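Local coordinates for farnesyl pyrophosphate synthetase (Staphylococcus aureus, PDB 5H9D), which probably lengthens allylic diphosphates into the heptaprenyl chain, as a magnesium-dependent trans-prenyltransferase of the FPP/GGPP synthase family, at residues Q15-A20 with A70-H75; Q30-L35 with G110-A115; P45-L50 with L171-S176; T78-D83 with L95-K100. All coordinates share one frame; numbering follows the deposited sequence.

Contact 1. Residues Q15-A20 with A70-H75; sequences QRLEKA and ALELIH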
loop_
_atom_site.group_PDB
_atom_site.type_symbol
_atom_site.label_atom_id
_atom_site.label_comp_id
_atom_site.label_asym_id
_atom_site.label_seq_id
_atom_site.Cartn_x
_atom_site.Cartn_y
_atom_site.Cartn_z
ATOM N N GLN A 15 3.655 -18.697 -8.445
ATOM C CA GLN A 15 4.358 -18.808 -9.718
ATOM C C GLN A 15 4.000 -17.659 -10.637
ATOM O O GLN A 15 4.810 -17.242 -11.454
ATOM C CB GLN A 15 4.021 -20.143 -10.350
ATOM C CG GLN A 15 4.920 -21.229 -9.840
ATOM C CD GLN A 15 4.397 -22.613 -10.115
ATOM O OE1 GLN A 15 3.733 -22.866 -11.122
ATOM N NE2 GLN A 15 4.712 -23.538 -9.220
ATOM N N ARG A 16 2.781 -17.152 -10.467
ATOM C CA ARG A 16 2.245 -16.022 -11.199
ATOM C C ARG A 16 2.871 -14.759 -10.589
ATOM O O ARG A 16 3.045 -13.743 -11.270
ATOM C CB ARG A 16 0.722 -16.000 -11.050
ATOM C CG ARG A 16 -0.052 -16.247 -12.344
ATOM C CD ARG A 16 -1.424 -16.908 -12.152
ATOM N NE ARG A 16 -1.234 -18.353 -12.117
ATOM C CZ ARG A 16 -1.949 -19.241 -12.804
ATOM N NH1 ARG A 16 -2.935 -18.834 -13.594
ATOM N NH2 ARG A 16 -1.654 -20.534 -12.718
ATOM N N LEU A 17 3.215 -14.825 -9.303
ATOM C CA LEU A 17 3.865 -13.704 -8.641
ATOM C C LEU A 17 5.309 -13.626 -9.089
ATOM O O LEU A 17 5.844 -12.537 -9.284
ATOM C CB LEU A 17 3.846 -13.857 -7.133
ATOM C CG LEU A 17 2.642 -13.251 -6.424
ATOM C CD1 LEU A 17 2.651 -13.759 -4.986
ATOM C CD2 LEU A 17 2.674 -11.724 -6.500
ATOM N N GLU A 18 5.944 -14.781 -9.236
ATOM C CA GLU A 18 7.326 -14.836 -9.677
ATOM C C GLU A 18 7.498 -14.266 -11.091
ATOM O O GLU A 18 8.516 -13.618 -11.387
ATOM C CB GLU A 18 7.835 -16.276 -9.618
ATOM C CG GLU A 18 8.255 -16.713 -8.224
ATOM C CD GLU A 18 8.475 -18.215 -8.114
ATOM O OE1 GLU A 18 8.747 -18.874 -9.137
ATOM O OE2 GLU A 18 8.380 -18.734 -6.988
ATOM N N LYS A 19 6.530 -14.502 -11.974
ATOM C CA LYS A 19 6.678 -13.925 -13.302
ATOM C C LYS A 19 6.444 -12.405 -13.237
ATOM O O LYS A 19 7.240 -11.622 -13.765
ATOM C CB LYS A 19 5.692 -14.524 -14.293
ATOM C CG LYS A 19 5.890 -13.982 -15.702
ATOM C CD LYS A 19 4.645 -14.178 -16.551
ATOM C CE LYS A 19 4.810 -13.605 -17.959
ATOM N NZ LYS A 19 3.634 -13.945 -18.806
ATOM N N ALA A 20 5.357 -12.002 -12.578
ATOM C CA ALA A 20 4.984 -10.602 -12.431
ATOM C C ALA A 20 6.087 -9.706 -11.885
ATOM O O ALA A 20 6.124 -8.519 -12.151
ATOM C CB ALA A 20 3.758 -10.506 -11.550
ATOM N N ALA A 70 -2.562 -9.701 -7.541
ATOM C CA ALA A 70 -2.613 -8.262 -7.269
ATOM C C ALA A 70 -2.614 -7.966 -5.780
ATOM O O ALA A 70 -1.892 -7.082 -5.336
ATOM C CB ALA A 70 -3.861 -7.622 -7.911
ATOM N N LEU A 71 -3.425 -8.681 -5.011
ATOM C CA LEU A 71 -3.487 -8.438 -3.572
ATOM C C LEU A 71 -2.143 -8.648 -2.865
ATOM O O LEU A 71 -1.769 -7.857 -1.980
ATOM C CB LEU A 71 -4.541 -9.338 -2.916
ATOM C CG LEU A 71 -5.982 -8.865 -2.784
ATOM C CD1 LEU A 71 -6.017 -7.854 -1.645
ATOM C CD2 LEU A 71 -6.497 -8.271 -4.098
ATOM N N GLU A 72 -1.416 -9.705 -3.239
ATOM C CA GLU A 72 -0.141 -9.975 -2.589
ATOM C C GLU A 72 0.892 -8.934 -2.992
ATOM O O GLU A 72 1.761 -8.602 -2.214
ATOM C CB GLU A 72 0.332 -11.385 -2.931
ATOM C CG GLU A 72 1.428 -11.954 -2.039
ATOM C CD GLU A 72 1.069 -12.001 -0.565
ATOM O OE1 GLU A 72 -0.116 -11.804 -0.246
ATOM O OE2 GLU A 72 1.964 -12.232 0.285
ATOM N N LEU A 73 0.795 -8.399 -4.205
ATOM C CA LEU A 73 1.751 -7.387 -4.657
ATOM C C LEU A 73 1.525 -6.053 -3.923
ATOM O O LEU A 73 2.488 -5.367 -3.593
ATOM C CB LEU A 73 1.654 -7.202 -6.180
ATOM C CG LEU A 73 2.065 -8.328 -7.147
ATOM C CD1 LEU A 73 1.661 -8.032 -8.587
ATOM C CD2 LEU A 73 3.558 -8.524 -7.089
ATOM N N ILE A 74 0.261 -5.691 -3.661
ATOM C CA ILE A 74 -0.063 -4.457 -2.940
ATOM C C ILE A 74 0.374 -4.639 -1.467
ATOM O O ILE A 74 0.923 -3.725 -0.837
ATOM C CB ILE A 74 -1.607 -4.121 -3.013
ATOM C CG1 ILE A 74 -1.975 -3.642 -4.422
ATOM C CG2 ILE A 74 -1.963 -2.999 -2.030
ATOM C CD1 ILE A 74 -3.439 -3.861 -4.799
ATOM N N HIS A 75 0.108 -5.821 -0.923
ATOM C CA HIS A 75 0.525 -6.152 0.430
ATOM C C HIS A 75 2.052 -5.947 0.572
ATOM O O HIS A 75 2.538 -5.299 1.514
ATOM C CB HIS A 75 0.164 -7.602 0.702
ATOM C CG HIS A 75 0.620 -8.104 2.032
ATOM N ND1 HIS A 75 0.553 -7.338 3.180
ATOM C CD2 HIS A 75 1.128 -9.302 2.402
ATOM C CE1 HIS A 75 1.002 -8.046 4.200
ATOM N NE2 HIS A 75 1.357 -9.240 3.755
#
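Glu-72 OE2 makes a long, weak ion pair with Arg-42 NH1 and also lies at the edge of the His-75 ring, in its plane, while the aliphatic stem of the same residue is packed against Leu-17. The bend at chi2 (58°) makes this division possible: CB and CG stay beside the neighbouring helix, and the carboxylate is carried away from it. Leu-17 spreads its two branches over the partner helix. CD1 meets Glu-72 CG at 3.7 Å, the two side chains crossing at about a right angle. CD2 lies on Leu-73 CD2 at 3.4 Å, and these leucines run past each other in opposite directions. Helix 6-20 thus packs on helix 62-85 of the all-helical isoprenoid synthase fold, the axes of segments 15-20 and 70-75 approaching to 10.5 Å at 58°. Closest in backbone are Leu-17 and Leu-73, with CA atoms 7.8 Å apart, a gap that two leucines fill well. One turn further on, the small methyl of Ala-20 gives a lighter contact, its CB 4.4 Å from Leu-73 CD1. Leu-73 also touches Leu-116 of helix 103-121, and Arg-16 forms a salt bridge with Glu-62.

Contact 2. Residues Q30-L35 with G110-A115; sequences QASLHL and GNFLLA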
loop_
_atom_site.group_PDB
_atom_site.type_symbol
_atom_site.label_atom_id
_atom_site.label_comp_id
_atom_site.label_asym_id
_atom_site.label_seq_id
_atom_site.Cartn_x
_atom_site.Cartn_y
_atom_site.Cartn_z
ATOM N N GLN A 30 15.644 -8.343 -8.289
ATOM C CA GLN A 30 16.278 -9.036 -7.186
ATOM C C GLN A 30 15.633 -8.652 -5.854
ATOM O O GLN A 30 15.475 -9.501 -4.980
ATOM C CB GLN A 30 17.739 -8.668 -7.082
ATOM C CG GLN A 30 18.645 -9.043 -8.215
ATOM C CD GLN A 30 20.056 -8.603 -7.874
ATOM O OE1 GLN A 30 20.705 -9.189 -6.983
ATOM N NE2 GLN A 30 20.526 -7.539 -8.540
ATOM N N ALA A 31 15.299 -7.373 -5.682
ATOM C CA ALA A 31 14.669 -6.926 -4.439
ATOM C C ALA A 31 13.291 -7.580 -4.268
ATOM O O ALA A 31 13.010 -8.195 -3.239
ATOM C CB ALA A 31 14.544 -5.400 -4.411
ATOM N N SER A 32 12.434 -7.454 -5.270
ATOM C CA SER A 32 11.116 -8.058 -5.207
ATOM C C SER A 32 11.205 -9.560 -4.909
ATOM O O SER A 32 10.462 -10.076 -4.086
ATOM C CB SER A 32 10.375 -7.826 -6.528
ATOM O OG SER A 32 10.177 -6.444 -6.749
ATOM N N LEU A 33 12.125 -10.254 -5.578
ATOM C CA LEU A 33 12.323 -11.691 -5.379
ATOM C C LEU A 33 12.917 -11.987 -3.991
ATOM O O LEU A 33 12.571 -12.984 -3.340
ATOM C CB LEU A 33 13.233 -12.247 -6.454
ATOM C CG LEU A 33 13.463 -13.746 -6.316
ATOM C CD1 LEU A 33 12.131 -14.530 -6.425
ATOM C CD2 LEU A 33 14.437 -14.181 -7.369
ATOM N N HIS A 34 13.813 -11.124 -3.534
ATOM C CA HIS A 34 14.382 -11.296 -2.211
ATOM C C HIS A 34 13.223 -11.367 -1.206
ATOM O O HIS A 34 13.122 -12.320 -0.449
ATOM C CB HIS A 34 15.281 -10.115 -1.866
ATOM C CG HIS A 34 15.838 -10.161 -0.482
ATOM N ND1 HIS A 34 16.485 -11.268 0.022
ATOM C CD2 HIS A 34 15.878 -9.221 0.492
ATOM C CE1 HIS A 34 16.901 -11.004 1.250
ATOM N NE2 HIS A 34 16.544 -9.768 1.559
ATOM N N LEU A 35 12.356 -10.351 -1.216
ATOM C CA LEU A 35 11.190 -10.291 -0.333
ATOM C C LEU A 35 10.204 -11.425 -0.589
ATOM O O LEU A 35 9.759 -12.102 0.333
ATOM C CB LEU A 35 10.463 -8.968 -0.521
ATOM C CG LEU A 35 9.191 -8.716 0.299
ATOM C CD1 LEU A 35 9.528 -8.655 1.790
ATOM C CD2 LEU A 35 8.548 -7.410 -0.143
ATOM N N GLY A 110 8.858 -0.422 -3.882
ATOM C CA GLY A 110 7.489 -0.297 -3.433
ATOM C C GLY A 110 6.595 0.275 -4.518
ATOM O O GLY A 110 5.474 -0.204 -4.698
ATOM N N ASN A 111 7.065 1.297 -5.236
ATOM C CA ASN A 111 6.265 1.894 -6.312
ATOM C C ASN A 111 6.053 0.849 -7.404
ATOM O O ASN A 111 4.941 0.700 -7.967
ATOM C CB ASN A 111 6.968 3.100 -6.940
ATOM C CG ASN A 111 7.245 4.209 -5.955
ATOM O OD1 ASN A 111 6.504 4.407 -4.999
ATOM N ND2 ASN A 111 8.312 4.948 -6.195
ATOM N N PHE A 112 7.138 0.138 -7.704
ATOM C CA PHE A 112 7.129 -0.914 -8.708
ATOM C C PHE A 112 6.033 -1.945 -8.392
ATOM O O PHE A 112 5.153 -2.197 -9.205
ATOM C CB PHE A 112 8.536 -1.540 -8.723
ATOM C CG PHE A 112 8.688 -2.751 -9.590
ATOM C CD1 PHE A 112 8.676 -2.643 -10.971
ATOM C CD2 PHE A 112 8.901 -4.010 -9.016
ATOM C CE1 PHE A 112 8.878 -3.769 -11.774
ATOM C CE2 PHE A 112 9.101 -5.129 -9.807
ATOM C CZ PHE A 112 9.091 -5.009 -11.190
ATOM N N LEU A 113 6.091 -2.500 -7.188
ATOM C CA LEU A 113 5.172 -3.533 -6.712
ATOM C C LEU A 113 3.741 -3.081 -6.768
ATOM O O LEU A 113 2.835 -3.844 -7.102
ATOM C CB LEU A 113 5.547 -3.967 -5.263
ATOM C CG LEU A 113 6.881 -4.732 -5.163
ATOM C CD1 LEU A 113 7.257 -5.099 -3.762
ATOM C CD2 LEU A 113 6.749 -5.995 -5.980
ATOM N N LEU A 114 3.544 -1.818 -6.436
ATOM C CA LEU A 114 2.224 -1.227 -6.417
ATOM C C LEU A 114 1.697 -1.048 -7.840
ATOM O O LEU A 114 0.543 -1.340 -8.106
ATOM C CB LEU A 114 2.325 0.115 -5.738
ATOM C CG LEU A 114 1.137 0.625 -4.975
ATOM C CD1 LEU A 114 0.986 -0.219 -3.721
ATOM C CD2 LEU A 114 1.387 2.112 -4.646
ATOM N N ALA A 115 2.544 -0.567 -8.752
ATOM C CA ALA A 115 2.110 -0.361 -10.133
ATOM C C ALA A 115 1.660 -1.673 -10.761
ATOM O O ALA A 115 0.671 -1.706 -11.508
ATOM C CB ALA A 115 3.245 0.260 -10.975
#
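Ser-32 lays its hydroxyl against both the rim of the Phe-112 ring and a methyl of Leu-113. OG comes to the edge of the Phe-112 ring, near its plane, 3.5 Å from CE2, where the slightly positive ring hydrogens would suit an oxygen. The same OG is 3.5 Å from Leu-113 CD2. Neither approach is a hydrogen bond: the hydroxyl gives its proton to the backbone carbonyl of Leu-28, one turn earlier in its own helix, so a buried polar group is satisfied without help from the partner. With chi1 at -63°, OG stands beside the backbone N and can serve both purposes. Serine is short enough for this site, where the backbones come nearest (Ser-32 CA to Leu-113 CA 7.6 Å), and can return its hydroxyl to its own helix. Leu-35, one turn on, adds a looser apolar touch, its CD2 4.5 Å from Leu-113 CD1. The axes of the two segments pass 10.8 Å apart at 78°, nearly perpendicular, which confines the meeting to these few residues. Phe-112 also packs on Val-102 of the subunit 1 chain, placing its helix at the interface with the partner protein. Helix 26-38 therefore lies across helix 103-121. Ile-21, from the connection after helix 6-20, touches both Ser-32 and Leu-113, and helix 62-85 reaches Leu-35 through Val-80 and Leu-113 through Ala-77.

Contact 3. Residues P45-L50 with L171-S176; sequences PAFVIL and LLIQIS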
loop_
_atom_site.group_PDB
_atom_site.type_symbol
_atom_site.label_atom_id
_atom_site.label_comp_id
_atom_site.label_asym_id
_atom_site.label_seq_id
_atom_site.Cartn_x
_atom_site.Cartn_y
_atom_site.Cartn_z
ATOM N N PRO A 45 -3.918 -13.789 -0.671
ATOM C CA PRO A 45 -4.224 -14.590 -1.865
ATOM C C PRO A 45 -5.118 -15.769 -1.487
ATOM O O PRO A 45 -6.006 -16.147 -2.245
ATOM C CB PRO A 45 -2.847 -15.051 -2.322
ATOM C CG PRO A 45 -2.004 -13.876 -1.964
ATOM C CD PRO A 45 -2.481 -13.490 -0.610
ATOM N N ALA A 46 -4.875 -16.330 -0.297
ATOM C CA ALA A 46 -5.622 -17.489 0.179
ATOM C C ALA A 46 -7.088 -17.159 0.324
ATOM O O ALA A 46 -7.938 -17.874 -0.202
ATOM C CB ALA A 46 -5.048 -18.017 1.506
ATOM N N PHE A 47 -7.403 -16.075 1.015
ATOM C CA PHE A 47 -8.794 -15.708 1.162
ATOM C C PHE A 47 -9.472 -15.387 -0.161
ATOM O O PHE A 47 -10.667 -15.579 -0.291
ATOM C CB PHE A 47 -8.928 -14.542 2.135
ATOM C CG PHE A 47 -8.922 -14.968 3.564
ATOM C CD1 PHE A 47 -9.857 -15.882 4.021
ATOM C CD2 PHE A 47 -7.964 -14.508 4.428
ATOM C CE1 PHE A 47 -9.828 -16.333 5.315
ATOM C CE2 PHE A 47 -7.921 -14.951 5.735
ATOM C CZ PHE A 47 -8.849 -15.863 6.187
ATOM N N VAL A 48 -8.720 -14.907 -1.146
ATOM C CA VAL A 48 -9.309 -14.586 -2.441
ATOM C C VAL A 48 -9.735 -15.885 -3.152
ATOM O O VAL A 48 -10.884 -15.999 -3.609
ATOM C CB VAL A 48 -8.329 -13.793 -3.337
ATOM C CG1 VAL A 48 -8.972 -13.487 -4.664
ATOM C CG2 VAL A 48 -7.924 -12.514 -2.655
ATOM N N ILE A 49 -8.815 -16.854 -3.255
ATOM C CA ILE A 49 -9.137 -18.139 -3.875
ATOM C C ILE A 49 -10.399 -18.687 -3.149
ATOM O O ILE A 49 -11.455 -18.788 -3.755
ATOM C CB ILE A 49 -7.916 -19.160 -3.772
ATOM C CG1 ILE A 49 -6.980 -19.037 -4.986
ATOM C CG2 ILE A 49 -8.402 -20.611 -3.725
ATOM C CD1 ILE A 49 -5.983 -17.937 -4.872
ATOM N N LEU A 50 -10.287 -18.991 -1.852
ATOM C CA LEU A 50 -11.401 -19.514 -1.034
ATOM C C LEU A 50 -12.715 -18.758 -1.150
ATOM O O LEU A 50 -13.761 -19.376 -1.283
ATOM C CB LEU A 50 -11.025 -19.573 0.448
ATOM C CG LEU A 50 -10.569 -20.939 0.938
ATOM C CD1 LEU A 50 -10.494 -20.909 2.431
ATOM C CD2 LEU A 50 -11.544 -22.009 0.478
ATOM N N LEU A 171 -9.125 -4.130 6.580
ATOM C CA LEU A 171 -9.593 -3.623 5.297
ATOM C C LEU A 171 -9.123 -4.359 4.061
ATOM O O LEU A 171 -9.863 -4.473 3.104
ATOM C CB LEU A 171 -9.212 -2.159 5.191
ATOM C CG LEU A 171 -10.204 -1.246 4.509
ATOM C CD1 LEU A 171 -11.602 -1.670 4.885
ATOM C CD2 LEU A 171 -9.906 0.206 4.934
ATOM N N LEU A 172 -7.896 -4.860 4.064
ATOM C CA LEU A 172 -7.398 -5.577 2.897
ATOM C C LEU A 172 -7.758 -7.062 2.954
ATOM O O LEU A 172 -7.631 -7.776 1.963
ATOM C CB LEU A 172 -5.876 -5.400 2.765
ATOM C CG LEU A 172 -5.295 -5.421 1.339
ATOM C CD1 LEU A 172 -5.838 -4.231 0.524
ATOM C CD2 LEU A 172 -3.790 -5.344 1.413
ATOM N N ILE A 173 -8.188 -7.540 4.118
ATOM C CA ILE A 173 -8.587 -8.938 4.249
ATOM C C ILE A 173 -10.047 -8.949 3.793
ATOM O O ILE A 173 -10.534 -9.882 3.155
ATOM C CB ILE A 173 -8.481 -9.400 5.689
ATOM C CG1 ILE A 173 -7.068 -9.129 6.222
ATOM C CG2 ILE A 173 -8.766 -10.858 5.770
ATOM C CD1 ILE A 173 -5.981 -10.022 5.625
ATOM N N GLN A 174 -10.722 -7.857 4.113
ATOM C CA GLN A 174 -12.104 -7.638 3.742
ATOM C C GLN A 174 -12.216 -7.576 2.216
ATOM O O GLN A 174 -13.121 -8.170 1.626
ATOM C CB GLN A 174 -12.536 -6.328 4.335
ATOM C CG GLN A 174 -13.992 -6.066 4.322
ATOM C CD GLN A 174 -14.254 -4.740 4.922
ATOM O OE1 GLN A 174 -13.705 -4.405 5.968
ATOM N NE2 GLN A 174 -15.081 -3.961 4.265
ATOM N N ILE A 175 -11.303 -6.832 1.589
ATOM C CA ILE A 175 -11.258 -6.729 0.114
ATOM C C ILE A 175 -10.923 -8.089 -0.522
ATOM O O ILE A 175 -11.445 -8.429 -1.582
ATOM C CB ILE A 175 -10.205 -5.713 -0.321
ATOM C CG1 ILE A 175 -10.700 -4.329 0.040
ATOM C CG2 ILE A 175 -9.880 -5.849 -1.793
ATOM C CD1 ILE A 175 -9.599 -3.317 0.020
ATOM N N SER A 176 -10.070 -8.866 0.137
ATOM C CA SER A 176 -9.690 -10.168 -0.389
ATOM C C SER A 176 -10.878 -11.119 -0.411
ATOM O O SER A 176 -11.016 -11.938 -1.321
ATOM C CB SER A 176 -8.579 -10.799 0.449
ATOM O OG SER A 176 -7.513 -9.899 0.626
#
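Segments 45-50 and 171-176, of helices 43-51 and 158-183, run in nearly the same direction, their axes inclined by 29° and 8.7 Å apart, and the backbones come close enough to touch at Val-48 and Ser-176, whose CA atoms are only 4.9 Å apart. At this point Val-48 CA makes a CA-H...O contact with Ser-176 O, 3.3 Å long. A serine suits so close a passage, for its short side chain fits between the helices: Ser-176 CB packs on Val-48 CG2 at 3.6 Å and on Phe-47 CB at 4.1 Å. With chi1 at -51°, its OG turns back along its own helix and donates to Leu-172 O, in the carbonyl plane. That oxygen also receives Ser-176 N, so the hydroxyl is satisfied within its own helix and makes no polar demand on the apolar surface opposite. Phe-47 extends the contact toward Ile-173, its ring meeting CG2 obliquely, 4.0 Å from CD2. Ile-201 of helix 188-215 covers both of these residues, and Leu-71 of helix 62-85 touches Ser-176. The pair lies within the all-alpha isoprenoid synthase fold, all four touching residues buried; Pro-45 ends the GGKRxRP sequence that in relatives helps bind isopentenyl diphosphate.

Contact 4. Residues T78-D83 with L95-K100; sequences TLVHDD and LTISKK. With PO4 (phosphate ion), chain H.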
loop_
_atom_site.group_PDB
_atom_site.type_symbol
_atom_site.label_atom_id
_atom_site.label_comp_id
_atom_site.label_asym_id
_atom_site.label_seq_id
_atom_site.Cartn_x
_atom_site.Cartn_y
_atom_site.Cartn_z
ATOM N N THR A 78 3.348 -2.464 0.518
ATOM C CA THR A 78 3.194 -1.933 1.851
ATOM C C THR A 78 4.346 -2.376 2.756
ATOM O O THR A 78 4.962 -1.531 3.418
ATOM C CB THR A 78 1.836 -2.356 2.486
ATOM O OG1 THR A 78 0.762 -1.756 1.756
ATOM C CG2 THR A 78 1.757 -1.877 3.935
ATOM N N LEU A 79 4.646 -3.678 2.793
ATOM C CA LEU A 79 5.760 -4.140 3.628
ATOM C C LEU A 79 7.071 -3.396 3.282
ATOM O O LEU A 79 7.735 -2.844 4.165
ATOM C CB LEU A 79 5.993 -5.651 3.490
ATOM C CG LEU A 79 4.845 -6.593 3.860
ATOM C CD1 LEU A 79 5.340 -8.036 3.789
ATOM C CD2 LEU A 79 4.314 -6.280 5.246
ATOM N N VAL A 80 7.438 -3.358 2.003
ATOM C CA VAL A 80 8.662 -2.681 1.664
ATOM C C VAL A 80 8.713 -1.227 2.146
ATOM O O VAL A 80 9.683 -0.844 2.831
ATOM C CB VAL A 80 8.933 -2.747 0.171
ATOM C CG1 VAL A 80 10.130 -1.944 -0.165
ATOM C CG2 VAL A 80 9.164 -4.160 -0.236
ATOM N N HIS A 81 7.695 -0.419 1.814
ATOM C CA HIS A 81 7.706 0.966 2.253
ATOM C C HIS A 81 7.623 0.961 3.752
ATOM O O HIS A 81 8.206 1.802 4.420
ATOM C CB HIS A 81 6.539 1.772 1.674
ATOM C CG HIS A 81 6.782 2.306 0.288
ATOM N ND1 HIS A 81 5.961 3.243 -0.303
ATOM C CD2 HIS A 81 7.750 2.038 -0.621
ATOM C CE1 HIS A 81 6.413 3.527 -1.511
ATOM N NE2 HIS A 81 7.497 2.811 -1.728
ATOM N N ASP A 82 6.914 0.002 4.314
ATOM C CA ASP A 82 6.834 -0.004 5.761
ATOM C C ASP A 82 8.202 -0.135 6.447
ATOM O O ASP A 82 8.470 0.597 7.397
ATOM C CB ASP A 82 5.857 -1.076 6.245
ATOM C CG ASP A 82 4.463 -0.503 6.547
ATOM O OD1 ASP A 82 4.277 0.748 6.445
ATOM O OD2 ASP A 82 3.554 -1.310 6.895
ATOM N N ASP A 83 9.076 -1.017 5.970
ATOM C CA ASP A 83 10.394 -1.164 6.595
ATOM C C ASP A 83 11.314 0.063 6.406
ATOM O O ASP A 83 12.326 0.173 7.102
ATOM C CB ASP A 83 11.120 -2.413 6.067
ATOM C CG ASP A 83 10.266 -3.670 6.130
ATOM O OD1 ASP A 83 9.693 -3.954 7.208
ATOM O OD2 ASP A 83 10.179 -4.384 5.103
ATOM N N LEU A 95 17.383 -9.444 5.437
ATOM C CA LEU A 95 17.510 -7.995 5.393
ATOM C C LEU A 95 16.389 -7.288 4.633
ATOM O O LEU A 95 15.978 -7.707 3.551
ATOM C CB LEU A 95 18.835 -7.620 4.717
ATOM C CG LEU A 95 20.170 -7.930 5.379
ATOM C CD1 LEU A 95 21.292 -7.820 4.350
ATOM C CD2 LEU A 95 20.359 -6.964 6.578
ATOM N N THR A 96 15.920 -6.182 5.181
ATOM C CA THR A 96 14.876 -5.441 4.500
ATOM C C THR A 96 15.586 -4.843 3.298
ATOM O O THR A 96 16.807 -4.722 3.320
ATOM C CB THR A 96 14.273 -4.370 5.437
ATOM O OG1 THR A 96 15.302 -3.527 5.957
ATOM C CG2 THR A 96 13.578 -5.036 6.589
ATOM N N ILE A 97 14.850 -4.492 2.249
ATOM C CA ILE A 97 15.479 -3.957 1.050
ATOM C C ILE A 97 16.314 -2.731 1.356
ATOM O O ILE A 97 17.452 -2.616 0.928
ATOM C CB ILE A 97 14.434 -3.614 -0.048
ATOM C CG1 ILE A 97 13.526 -4.812 -0.291
ATOM C CG2 ILE A 97 15.129 -3.246 -1.369
ATOM C CD1 ILE A 97 14.260 -6.017 -0.664
ATOM N N SER A 98 15.737 -1.800 2.089
ATOM C CA SER A 98 16.454 -0.580 2.471
ATOM C C SER A 98 17.833 -0.896 3.061
ATOM O O SER A 98 18.744 -0.108 2.936
ATOM C CB SER A 98 15.608 0.209 3.461
ATOM O OG SER A 98 14.546 -0.631 3.940
ATOM N N LYS A 99 18.009 -2.062 3.669
ATOM C CA LYS A 99 19.313 -2.401 4.246
ATOM C C LYS A 99 20.213 -3.246 3.374
ATOM O O LYS A 99 21.427 -3.181 3.516
ATOM C CB LYS A 99 19.172 -3.087 5.611
ATOM C CG LYS A 99 18.896 -2.113 6.745
ATOM C CD LYS A 99 19.345 -2.677 8.076
ATOM C CE LYS A 99 19.061 -1.688 9.190
ATOM N NZ LYS A 99 19.510 -0.324 8.766
ATOM N N LYS A 100 19.628 -4.035 2.476
ATOM C CA LYS A 100 20.408 -4.879 1.574
ATOM C C LYS A 100 20.933 -4.026 0.437
ATOM O O LYS A 100 21.943 -4.336 -0.146
ATOM C CB LYS A 100 19.531 -5.987 1.016
ATOM C CG LYS A 100 20.262 -7.232 0.600
ATOM C CD LYS A 100 19.295 -8.241 0.010
ATOM C CE LYS A 100 19.933 -9.624 -0.092
ATOM N NZ LYS A 100 21.371 -9.565 -0.503
HETATM P P PO4 H . 21.704 -11.914 2.330
HETATM O O1 PO4 H . 21.425 -12.938 1.293
HETATM O O2 PO4 H . 22.903 -11.125 1.942
HETATM O O3 PO4 H . 20.534 -11.008 2.457
HETATM O O4 PO4 H . 21.954 -12.583 3.633
#
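The second aspartate of the first aspartate-rich motif (DDxxD), Asp-83, lies against Thr-96, which follows the arginine-bearing turn after that motif. In this family the motif holds magnesium ions and the allylic diphosphate, a role probably shared here. The touch is a van der Waals one: Thr-96 CG2 sits 3.6 Å from Asp-83 CG and equally close to its CB. Thr-96 offers this methyl because chi1 (54°) puts OG1 between the backbone N and the carbonyl carbon and sends CG2 to the other side of the backbone N. OG1 makes a weak hydrogen bond to Ser-88 O. The carboxylate of Asp-83 is held by a salt bridge from OD1 to Arg-91 NH1, which would help fix it. Val-80, one turn earlier, brings CG2 to 4.4 Å from Ile-97 CG1, a looser touch between branched apolar side chains. Thr-96 stands at the N-cap position of helix 97-100 without a side-chain capping bond; its carbonyl accepts from Lys-99 N and Lys-100 N. Lys-100 NZ bonds weakly, at 3.3 Å, to O2 of a phosphate ion, probably from the crystallisation liquor. Helix 26-38 packs on Ile-97 through Ala-31, while helix 103-121 meets Val-80 and Ser-98 through Ala-106.

From the N terminus, the chain passes through the first halves of contacts 1, 2 and 3 in turn before any loop closes. Contact 1 closes first, when helix 62-85 returns to helix 6-20. Contact 4 then opens further along that same helix and closes after a short hairpin, a local loop lying wholly within the longer loops of contacts 2 and 3. Contact 2 closes at 110-115 and contact 3 last, at 171-176; contacts 1, 2 and 3 all cross one another. Helix 62-85 is the common element: Leu-73 touches Leu-113 of contact 2, and Leu-71 reaches Val-48 of contact 3. His-34 NE2 probably bonds Leu-95 O, joining contacts 2 and 4.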